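Rhamnosidase B (Bacillus sp., PDB 2OKX) hydrolyses terminal alpha-L-rhamnose residues from rhamnosides, as a glycoside hydrolase of family 78, probably with inversion of the anomeric configuration. Local coordinates at residues V257-P263 against H315-E321; G268-D274 against E298-D304; V51-N55 against R87-A91. One frame throughout, in Å; residues are numbered along the deposited sequence.

Contact 1 (V257-P263 against H315-E321); sequences VVTLGFP and HFAIDSE
Build antiparallel strands 257-262 and 315-320, directions 160° apart; the axes of these segments approach to 4.6 Å. Val257 O accepts a 2.6 Å hydrogen bond from Ser320 OG (chi1 t). Val258 CG1 packs 3.5 Å from Ile318 CG2. Thr259 and Asp319 form a hydrogen-bonded pair: Thr259 N to Asp319 O 2.8 Å, Asp319 N to Thr259 O 3.0 Å. A water joins Thr259 OG1 (2.8 Å) to Asp319 O (2.9 Å). Leu260 (mt) faces Ile318 in a non-hydrogen-bonded pair, Leu260 CD2 3.9 Å from Ile318 CG1. Gly261 N gives 2.7 Å to Ala317 O, Ala317 N 2.9 Å to Gly261 O. Phe262 (m) and Phe316 (t) lie nearly parallel at 22° but slid apart, centroids 5.5 Å. The strands are neighbours in a five-stranded antiparallel sheet of domain D2, between 288-294 and 219-223. The face carrying Val258, Leu260, Ile318 and both phenylalanines is thus apolar and buried, with Ser320 OG tied off at its end, while Asp319 on the other salt-bridges Lys218.

Contact 2 (G268-D274 against E298-D304); sequences GSGVWVD and EHLVLVD
Four valines form the apolar centre of this antiparallel ladder, part of a beta-sandwich in domain D2: Val271 pairs with Val303 and Val273 with Val301, both non-hydrogen-bonded, CA atoms 4.5 and 4.6 Å apart. All four are chi1 t and share one face; Val271 CG2 lies 4.2 Å from Val303 CG1, and Val271 CG1 4.4 Å from Val301 CG1. On that side Val271 and Val303 meet Phe262, while Val273 touches Leu292. The strands, 271-273 and 298-304, run 168° apart with axes 4.7 Å at closest.

Between the valine pairs, Trp272 and Leu302 make the hydrogen-bonded pair, with 2.7 Å both from Trp272 N to Leu302 O and from Leu302 N to Trp272 O. Their side chains take the opposite face, CB to CB 4.1 Å. Trp272 (chi1 m, chi2 -100°) brings CZ3 to 3.8 Å from Asp304 CB, and its NE1 bonds Glu369.

Further out, Asp274 N donates 2.9 Å to Leu300 O. Asp274 itself adopts left-handed backbone angles, 59/36, and a water sits 2.5 Å from its OD1. At the other end Asp304 N reaches Gly270 O at 2.9 Å; Gly270, at 164/-170, has a conformation that calls for glycine. Asp304 OD1 also binds Tyr364. Last comes the shortest direct hydrogen bond between the two segments, Ser269 OG to Asp304 OD1 at 2.5 Å.

Contact 3 (V51-N55 against R87-A91); sequences VLFVN and RNTIA
Backbone hydrogen bonds set the register here. Strands 51-54 and 87-91 are antiparallel, 172° between directions, their axes approaching to 4.9 Å. Phe53 and Ala91 form a hydrogen-bonded pair, Phe53 N to Ala91 O 2.8 Å and Ala91 N to Phe53 O 3.0 Å; Val54 and Ile90 are the non-hydrogen-bonded pair beside it, CA to CA 4.9 Å. Asn55 N gives 2.7 Å to Thr89 O.

Side-chain polar bonds take over where the first strand stops. Asn55 turns to left-handed backbone angles, 60/36, and with chi1 -75° and chi2 -48° its OD1 accepts Thr89 N at 3.0 Å, so this side-chain oxygen replaces the backbone O as acceptor. Asn55 ND2 donates 2.8 Å to Asn88 OD1 and also binds Gln81 O.

Apolar packing lies on both faces. Ile90 (mm) places CD1 4.0 Å from Val54 CG1 and CG2 4.1 Å from Leu52 CD1, while across the sheet Phe53 CB sits 3.9 Å from Ala91 CB.

Within the antiparallel sheet of the N-terminal domain, strand 57-62 flanks the first segment and strand 22-31 the second. Leu42, from the mixed sheet packed against this one, touches Leu52, Val54 and Ile90, a sandwich consistent with a galactose-binding-like domain.

Contact 3 comes first along the chain, in the N-terminal domain, and closes before the other two open; its centre lies about 47 Å from that of contact 1 and about 53 Å from that of contact 2, with no touch between them. Contacts 1 and 2 both belong to domain D2, centres about 13 Å apart, with contact 2 nested inside the loop that contact 1 closes. They sit in different sheets that pack face to face: Phe262 CZ meets Val271 CG2 at 3.8 Å, and Leu260 CD1 meets Val271 CG1 at 4.0 Å. The chain thus repeats antiparallel pairing in two separate beta domains, with two of the contacts sharing one hydrophobic core.

Contact 1 (V257-P263 against H315-E321)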
loop_
_atom_site.group_PDB
_atom_site.type_symbol
_atom_site.label_atom_id
_atom_site.label_comp_id
_atom_site.label_asym_id
_atom_site.label_seq_id
_atom_site.Cartn_x
_atom_site.Cartn_y
_atom_site.Cartn_z
ATOM N N VAL A 257 -3.366 14.193 39.183
ATOM C CA VAL A 257 -2.705 14.496 37.916
ATOM C C VAL A 257 -3.304 13.634 36.811
ATOM O O VAL A 257 -3.475 12.428 36.978
ATOM C CB VAL A 257 -1.184 14.215 37.987
ATOM C CG1 VAL A 257 -0.539 14.496 36.632
ATOM C CG2 VAL A 257 -0.540 15.078 39.062
ATOM N N VAL A 258 -3.632 14.264 35.688
ATOM C CA VAL A 258 -4.206 13.553 34.553
ATOM C C VAL A 258 -3.293 13.762 33.354
ATOM O O VAL A 258 -2.774 14.858 33.143
ATOM C CB VAL A 258 -5.616 14.083 34.211
ATOM C CG1 VAL A 258 -6.208 13.291 33.056
ATOM C CG2 VAL A 258 -6.517 13.987 35.432
ATOM N N THR A 259 -3.082 12.709 32.576
ATOM C CA THR A 259 -2.224 12.817 31.408
ATOM C C THR A 259 -3.029 12.630 30.133
ATOM O O THR A 259 -3.722 11.625 29.965
ATOM C CB THR A 259 -1.094 11.764 31.437
ATOM O OG1 THR A 259 -0.322 11.918 32.635
ATOM C CG2 THR A 259 -0.171 11.940 30.231
ATOM N N LEU A 260 -2.951 13.613 29.242
ATOM C CA LEU A 260 -3.651 13.529 27.968
ATOM C C LEU A 260 -2.621 13.011 26.981
ATOM O O LEU A 260 -1.516 13.548 26.899
ATOM C CB LEU A 260 -4.144 14.904 27.514
ATOM C CG LEU A 260 -5.073 15.674 28.456
ATOM C CD1 LEU A 260 -5.476 16.987 27.789
ATOM C CD2 LEU A 260 -6.309 14.836 28.783
ATOM N N GLY A 261 -2.979 11.962 26.249
ATOM C CA GLY A 261 -2.060 11.391 25.283
ATOM C C GLY A 261 -2.567 11.486 23.860
ATOM O O GLY A 261 -3.754 11.299 23.592
ATOM N N PHE A 262 -1.655 11.782 22.943
ATOM C CA PHE A 262 -1.991 11.896 21.533
ATOM C C PHE A 262 -1.000 11.048 20.742
ATOM O O PHE A 262 0.040 11.534 20.296
ATOM C CB PHE A 262 -1.925 13.363 21.107
ATOM C CG PHE A 262 -2.981 14.217 21.753
ATOM C CD1 PHE A 262 -4.265 14.275 21.223
ATOM C CD2 PHE A 262 -2.707 14.917 22.923
ATOM C CE1 PHE A 262 -5.270 15.020 21.852
ATOM C CE2 PHE A 262 -3.701 15.664 23.563
ATOM C CZ PHE A 262 -4.985 15.713 23.024
ATOM N N PRO A 263 -1.317 9.753 20.575
ATOM C CA PRO A 263 -0.482 8.793 19.849
ATOM C C PRO A 263 -0.007 9.320 18.502
ATOM O O PRO A 263 1.125 9.060 18.090
ATOM C CB PRO A 263 -1.402 7.587 19.696
ATOM C CG PRO A 263 -2.230 7.654 20.938
ATOM C CD PRO A 263 -2.576 9.120 21.005
ATOM N N HIS A 315 -6.156 9.596 17.108
ATOM C CA HIS A 315 -6.132 8.979 18.428
ATOM C C HIS A 315 -6.141 9.930 19.613
ATOM O O HIS A 315 -5.509 10.981 19.587
ATOM C CB HIS A 315 -4.921 8.050 18.510
ATOM C CG HIS A 315 -5.015 6.877 17.588
ATOM N ND1 HIS A 315 -5.579 5.679 17.968
ATOM C CD2 HIS A 315 -4.705 6.748 16.277
ATOM C CE1 HIS A 315 -5.616 4.863 16.929
ATOM N NE2 HIS A 315 -5.094 5.488 15.891
ATOM N N PHE A 316 -6.857 9.524 20.659
ATOM C CA PHE A 316 -6.991 10.306 21.885
ATOM C C PHE A 316 -6.946 9.350 23.077
ATOM O O PHE A 316 -7.667 8.352 23.100
ATOM C CB PHE A 316 -8.335 11.038 21.878
ATOM C CG PHE A 316 -8.533 11.969 23.043
ATOM C CD1 PHE A 316 -9.809 12.215 23.539
ATOM C CD2 PHE A 316 -7.452 12.624 23.623
ATOM C CE1 PHE A 316 -10.006 13.107 24.594
ATOM C CE2 PHE A 316 -7.637 13.515 24.677
ATOM C CZ PHE A 316 -8.918 13.757 25.162
ATOM N N ALA A 317 -6.104 9.644 24.061
ATOM C CA ALA A 317 -6.002 8.785 25.235
ATOM C C ALA A 317 -5.862 9.605 26.507
ATOM O O ALA A 317 -5.401 10.744 26.476
ATOM C CB ALA A 317 -4.812 7.834 25.100
ATOM N N ILE A 318 -6.260 9.012 27.626
ATOM C CA ILE A 318 -6.173 9.677 28.916
ATOM C C ILE A 318 -5.838 8.654 29.992
ATOM O O ILE A 318 -6.346 7.534 29.972
ATOM C CB ILE A 318 -7.511 10.345 29.304
ATOM C CG1 ILE A 318 -7.955 11.320 28.211
ATOM C CG2 ILE A 318 -7.349 11.082 30.627
ATOM C CD1 ILE A 318 -9.321 11.943 28.466
ATOM N N ASP A 319 -4.978 9.037 30.926
ATOM C CA ASP A 319 -4.615 8.146 32.020
ATOM C C ASP A 319 -4.359 8.958 33.282
ATOM O O ASP A 319 -3.952 10.117 33.215
ATOM C CB ASP A 319 -3.373 7.325 31.667
ATOM C CG ASP A 319 -3.115 6.208 32.660
ATOM O OD1 ASP A 319 -2.274 6.391 33.565
ATOM O OD2 ASP A 319 -3.766 5.149 32.540
ATOM N N SER A 320 -4.608 8.343 34.434
ATOM C CA SER A 320 -4.412 9.009 35.716
ATOM C C SER A 320 -4.471 8.019 36.872
ATOM O O SER A 320 -5.092 6.962 36.765
ATOM C CB SER A 320 -5.489 10.076 35.925
ATOM O OG SER A 320 -5.348 10.693 37.193
ATOM N N GLU A 321 -3.815 8.364 37.975
ATOM C CA GLU A 321 -3.828 7.513 39.155
ATOM C C GLU A 321 -5.123 7.788 39.915
ATOM O O GLU A 321 -5.453 7.099 40.881
ATOM C CB GLU A 321 -2.618 7.809 40.043
ATOM C CG GLU A 321 -1.279 7.451 39.408
ATOM C CD GLU A 321 -0.097 7.714 40.332
ATOM O OE1 GLU A 321 1.051 7.415 39.933
ATOM O OE2 GLU A 321 -0.312 8.222 41.455
HETATM O O HOH W 1 -1.581 10.642 34.801
#

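Contact 2 (G268-D274 against E298-D304)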
loop_
_atom_site.group_PDB
_atom_site.type_symbol
_atom_site.label_atom_id
_atom_site.label_comp_id
_atom_site.label_asym_id
_atom_site.label_seq_id
_atom_site.Cartn_x
_atom_site.Cartn_y
_atom_site.Cartn_z
ATOM N N GLY A 268 -4.693 20.141 15.342
ATOM C CA GLY A 268 -4.788 21.587 15.285
ATOM C C GLY A 268 -3.741 22.381 16.036
ATOM O O GLY A 268 -2.673 21.875 16.369
ATOM N N SER A 269 -4.076 23.638 16.315
ATOM C CA SER A 269 -3.184 24.567 16.996
ATOM C C SER A 269 -2.869 24.256 18.456
ATOM O O SER A 269 -1.896 24.780 18.998
ATOM C CB SER A 269 -3.750 25.984 16.906
ATOM O OG SER A 269 -4.984 26.079 17.596
ATOM N N GLY A 270 -3.684 23.430 19.105
ATOM C CA GLY A 270 -3.397 23.121 20.493
ATOM C C GLY A 270 -4.514 22.497 21.304
ATOM O O GLY A 270 -5.552 22.092 20.772
ATOM N N VAL A 271 -4.283 22.423 22.610
ATOM C CA VAL A 271 -5.232 21.849 23.550
ATOM C C VAL A 271 -5.547 22.866 24.646
ATOM O O VAL A 271 -4.644 23.509 25.192
ATOM C CB VAL A 271 -4.654 20.575 24.213
ATOM C CG1 VAL A 271 -5.612 20.057 25.280
ATOM C CG2 VAL A 271 -4.405 19.498 23.155
ATOM N N TRP A 272 -6.831 23.004 24.955
ATOM C CA TRP A 272 -7.291 23.924 25.988
ATOM C C TRP A 272 -8.002 23.148 27.096
ATOM O O TRP A 272 -8.744 22.201 26.829
ATOM C CB TRP A 272 -8.265 24.949 25.391
ATOM C CG TRP A 272 -7.614 26.069 24.624
ATOM C CD1 TRP A 272 -7.372 27.336 25.073
ATOM C CD2 TRP A 272 -7.125 26.021 23.277
ATOM N NE1 TRP A 272 -6.766 28.081 24.089
ATOM C CE2 TRP A 272 -6.602 27.299 22.976
ATOM C CE3 TRP A 272 -7.078 25.023 22.294
ATOM C CZ2 TRP A 272 -6.037 27.607 21.732
ATOM C CZ3 TRP A 272 -6.516 25.328 21.056
ATOM C CH2 TRP A 272 -6.003 26.612 20.788
ATOM N N VAL A 273 -7.766 23.557 28.338
ATOM C CA VAL A 273 -8.399 22.933 29.496
ATOM C C VAL A 273 -8.959 24.064 30.353
ATOM O O VAL A 273 -8.211 24.923 30.823
ATOM C CB VAL A 273 -7.386 22.112 30.324
ATOM C CG1 VAL A 273 -8.051 21.574 31.583
ATOM C CG2 VAL A 273 -6.851 20.956 29.482
ATOM N N ASP A 274 -10.275 24.064 30.544
ATOM C CA ASP A 274 -10.929 25.108 31.323
ATOM C C ASP A 274 -10.642 26.472 30.689
ATOM O O ASP A 274 -10.465 27.467 31.387
ATOM C CB ASP A 274 -10.427 25.099 32.774
ATOM C CG ASP A 274 -10.733 23.796 33.492
ATOM O OD1 ASP A 274 -11.836 23.247 33.290
ATOM O OD2 ASP A 274 -9.878 23.326 34.269
ATOM N N GLU A 298 -15.348 19.143 37.586
ATOM C CA GLU A 298 -15.480 19.045 36.144
ATOM C C GLU A 298 -14.541 19.993 35.410
ATOM O O GLU A 298 -14.272 21.101 35.875
ATOM C CB GLU A 298 -16.923 19.334 35.734
ATOM C CG GLU A 298 -17.916 18.311 36.248
ATOM C CD GLU A 298 -19.317 18.540 35.719
ATOM O OE1 GLU A 298 -20.191 17.688 35.978
ATOM O OE2 GLU A 298 -19.544 19.570 35.048
ATOM N N HIS A 299 -14.038 19.539 34.266
ATOM C CA HIS A 299 -13.137 20.343 33.446
ATOM C C HIS A 299 -13.466 20.144 31.976
ATOM O O HIS A 299 -13.646 19.014 31.518
ATOM C CB HIS A 299 -11.678 19.952 33.683
ATOM C CG HIS A 299 -11.236 20.080 35.107
ATOM N ND1 HIS A 299 -11.504 19.121 36.059
ATOM C CD2 HIS A 299 -10.538 21.053 35.739
ATOM C CE1 HIS A 299 -10.987 19.495 37.215
ATOM N NE2 HIS A 299 -10.396 20.665 37.049
ATOM N N LEU A 300 -13.549 21.247 31.239
ATOM C CA LEU A 300 -13.851 21.186 29.820
ATOM C C LEU A 300 -12.540 21.118 29.051
ATOM O O LEU A 300 -11.698 22.010 29.163
ATOM C CB LEU A 300 -14.649 22.423 29.389
ATOM C CG LEU A 300 -15.015 22.559 27.906
ATOM C CD1 LEU A 300 -15.812 21.351 27.442
ATOM C CD2 LEU A 300 -15.825 23.834 27.700
ATOM N N VAL A 301 -12.364 20.044 28.290
ATOM C CA VAL A 301 -11.153 19.869 27.496
ATOM C C VAL A 301 -11.503 20.129 26.044
ATOM O O VAL A 301 -12.452 19.554 25.511
ATOM C CB VAL A 301 -10.588 18.443 27.639
ATOM C CG1 VAL A 301 -9.319 18.291 26.801
ATOM C CG2 VAL A 301 -10.290 18.155 29.098
ATOM N N LEU A 302 -10.741 21.010 25.407
ATOM C CA LEU A 302 -10.987 21.357 24.014
ATOM C C LEU A 302 -9.720 21.116 23.200
ATOM O O LEU A 302 -8.669 21.684 23.489
ATOM C CB LEU A 302 -11.399 22.831 23.917
ATOM C CG LEU A 302 -12.396 23.226 22.829
ATOM C CD1 LEU A 302 -13.753 22.635 23.154
ATOM C CD2 LEU A 302 -12.501 24.744 22.748
ATOM N N VAL A 303 -9.822 20.264 22.187
ATOM C CA VAL A 303 -8.678 19.955 21.336
ATOM C C VAL A 303 -8.935 20.506 19.942
ATOM O O VAL A 303 -9.902 20.123 19.288
ATOM C CB VAL A 303 -8.453 18.426 21.228
ATOM C CG1 VAL A 303 -7.242 18.139 20.339
ATOM C CG2 VAL A 303 -8.253 17.823 22.617
ATOM N N ASP A 304 -8.084 21.417 19.493
ATOM C CA ASP A 304 -8.247 21.988 18.160
ATOM C C ASP A 304 -7.813 20.933 17.152
ATOM O O ASP A 304 -6.690 20.438 17.221
ATOM C CB ASP A 304 -7.383 23.243 18.004
ATOM C CG ASP A 304 -7.605 23.947 16.673
ATOM O OD1 ASP A 304 -6.985 25.004 16.457
ATOM O OD2 ASP A 304 -8.397 23.449 15.848
HETATM O O HOH W 2 -14.238 23.996 32.945
#

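Contact 3 (V51-N55 against R87-A91)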
loop_
_atom_site.group_PDB
_atom_site.type_symbol
_atom_site.label_atom_id
_atom_site.label_comp_id
_atom_site.label_asym_id
_atom_site.label_seq_id
_atom_site.Cartn_x
_atom_site.Cartn_y
_atom_site.Cartn_z
ATOM N N VAL A 51 -14.710 -13.696 1.031
ATOM C CA VAL A 51 -13.952 -14.879 1.422
ATOM C C VAL A 51 -14.918 -16.025 1.093
ATOM O O VAL A 51 -16.015 -16.102 1.655
ATOM C CB VAL A 51 -13.622 -14.914 2.921
ATOM C CG1 VAL A 51 -12.912 -16.224 3.246
ATOM C CG2 VAL A 51 -12.729 -13.731 3.296
ATOM N N LEU A 52 -14.515 -16.899 0.177
ATOM C CA LEU A 52 -15.361 -18.006 -0.268
ATOM C C LEU A 52 -15.116 -19.359 0.391
ATOM O O LEU A 52 -13.970 -19.797 0.536
ATOM C CB LEU A 52 -15.223 -18.169 -1.784
ATOM C CG LEU A 52 -15.883 -19.393 -2.432
ATOM C CD1 LEU A 52 -17.403 -19.260 -2.356
ATOM C CD2 LEU A 52 -15.429 -19.508 -3.886
ATOM N N PHE A 53 -16.211 -20.019 0.770
ATOM C CA PHE A 53 -16.167 -21.338 1.389
ATOM C C PHE A 53 -17.066 -22.296 0.609
ATOM O O PHE A 53 -18.195 -21.949 0.253
ATOM C CB PHE A 53 -16.666 -21.296 2.836
ATOM C CG PHE A 53 -15.835 -20.450 3.753
ATOM C CD1 PHE A 53 -16.035 -19.076 3.826
ATOM C CD2 PHE A 53 -14.869 -21.031 4.569
ATOM C CE1 PHE A 53 -15.289 -18.292 4.703
ATOM C CE2 PHE A 53 -14.117 -20.256 5.449
ATOM C CZ PHE A 53 -14.328 -18.885 5.515
ATOM N N VAL A 54 -16.562 -23.492 0.330
ATOM C CA VAL A 54 -17.346 -24.496 -0.378
ATOM C C VAL A 54 -17.343 -25.737 0.496
ATOM O O VAL A 54 -16.309 -26.379 0.684
ATOM C CB VAL A 54 -16.749 -24.832 -1.757
ATOM C CG1 VAL A 54 -17.595 -25.896 -2.439
ATOM C CG2 VAL A 54 -16.694 -23.579 -2.623
ATOM N N ASN A 55 -18.511 -26.054 1.044
ATOM C CA ASN A 55 -18.668 -27.195 1.929
ATOM C C ASN A 55 -17.780 -27.049 3.153
ATOM O O ASN A 55 -17.231 -28.025 3.659
ATOM C CB ASN A 55 -18.364 -28.503 1.189
ATOM C CG ASN A 55 -19.483 -28.904 0.252
ATOM O OD1 ASN A 55 -20.652 -28.904 0.639
ATOM N ND2 ASN A 55 -19.137 -29.252 -0.980
ATOM N N ARG A 87 -26.287 -33.010 -0.996
ATOM C CA ARG A 87 -26.444 -31.590 -0.707
ATOM C C ARG A 87 -25.095 -30.925 -0.462
ATOM O O ARG A 87 -24.273 -31.427 0.304
ATOM C CB ARG A 87 -27.349 -31.401 0.514
ATOM C CG ARG A 87 -27.358 -29.991 1.087
ATOM C CD ARG A 87 -28.412 -29.858 2.176
ATOM N NE ARG A 87 -28.226 -28.661 2.990
ATOM C CZ ARG A 87 -27.230 -28.491 3.854
ATOM N NH1 ARG A 87 -27.136 -27.366 4.553
ATOM N NH2 ARG A 87 -26.327 -29.449 4.025
ATOM N N ASN A 88 -24.884 -29.797 -1.131
ATOM C CA ASN A 88 -23.651 -29.026 -1.020
ATOM C C ASN A 88 -23.976 -27.650 -0.457
ATOM O O ASN A 88 -25.072 -27.132 -0.669
ATOM C CB ASN A 88 -23.004 -28.878 -2.397
ATOM C CG ASN A 88 -22.329 -30.152 -2.866
ATOM O OD1 ASN A 88 -21.142 -30.363 -2.623
ATOM N ND2 ASN A 88 -23.089 -31.015 -3.530
ATOM N N THR A 89 -23.021 -27.060 0.254
ATOM C CA THR A 89 -23.227 -25.746 0.846
ATOM C C THR A 89 -22.177 -24.720 0.433
ATOM O O THR A 89 -20.973 -24.979 0.501
ATOM C CB THR A 89 -23.230 -25.831 2.378
ATOM O OG1 THR A 89 -24.260 -26.732 2.803
ATOM C CG2 THR A 89 -23.475 -24.454 2.989
ATOM N N ILE A 90 -22.648 -23.553 0.001
ATOM C CA ILE A 90 -21.772 -22.457 -0.388
ATOM C C ILE A 90 -21.934 -21.393 0.684
ATOM O O ILE A 90 -23.056 -20.993 1.004
ATOM C CB ILE A 90 -22.173 -21.843 -1.744
ATOM C CG1 ILE A 90 -22.194 -22.922 -2.829
ATOM C CG2 ILE A 90 -21.194 -20.739 -2.116
ATOM C CD1 ILE A 90 -20.856 -23.608 -3.049
ATOM N N ALA A 91 -20.818 -20.947 1.250
ATOM C CA ALA A 91 -20.843 -19.927 2.292
ATOM C C ALA A 91 -19.891 -18.809 1.909
ATOM O O ALA A 91 -18.787 -19.058 1.421
ATOM C CB ALA A 91 -20.435 -20.528 3.624
#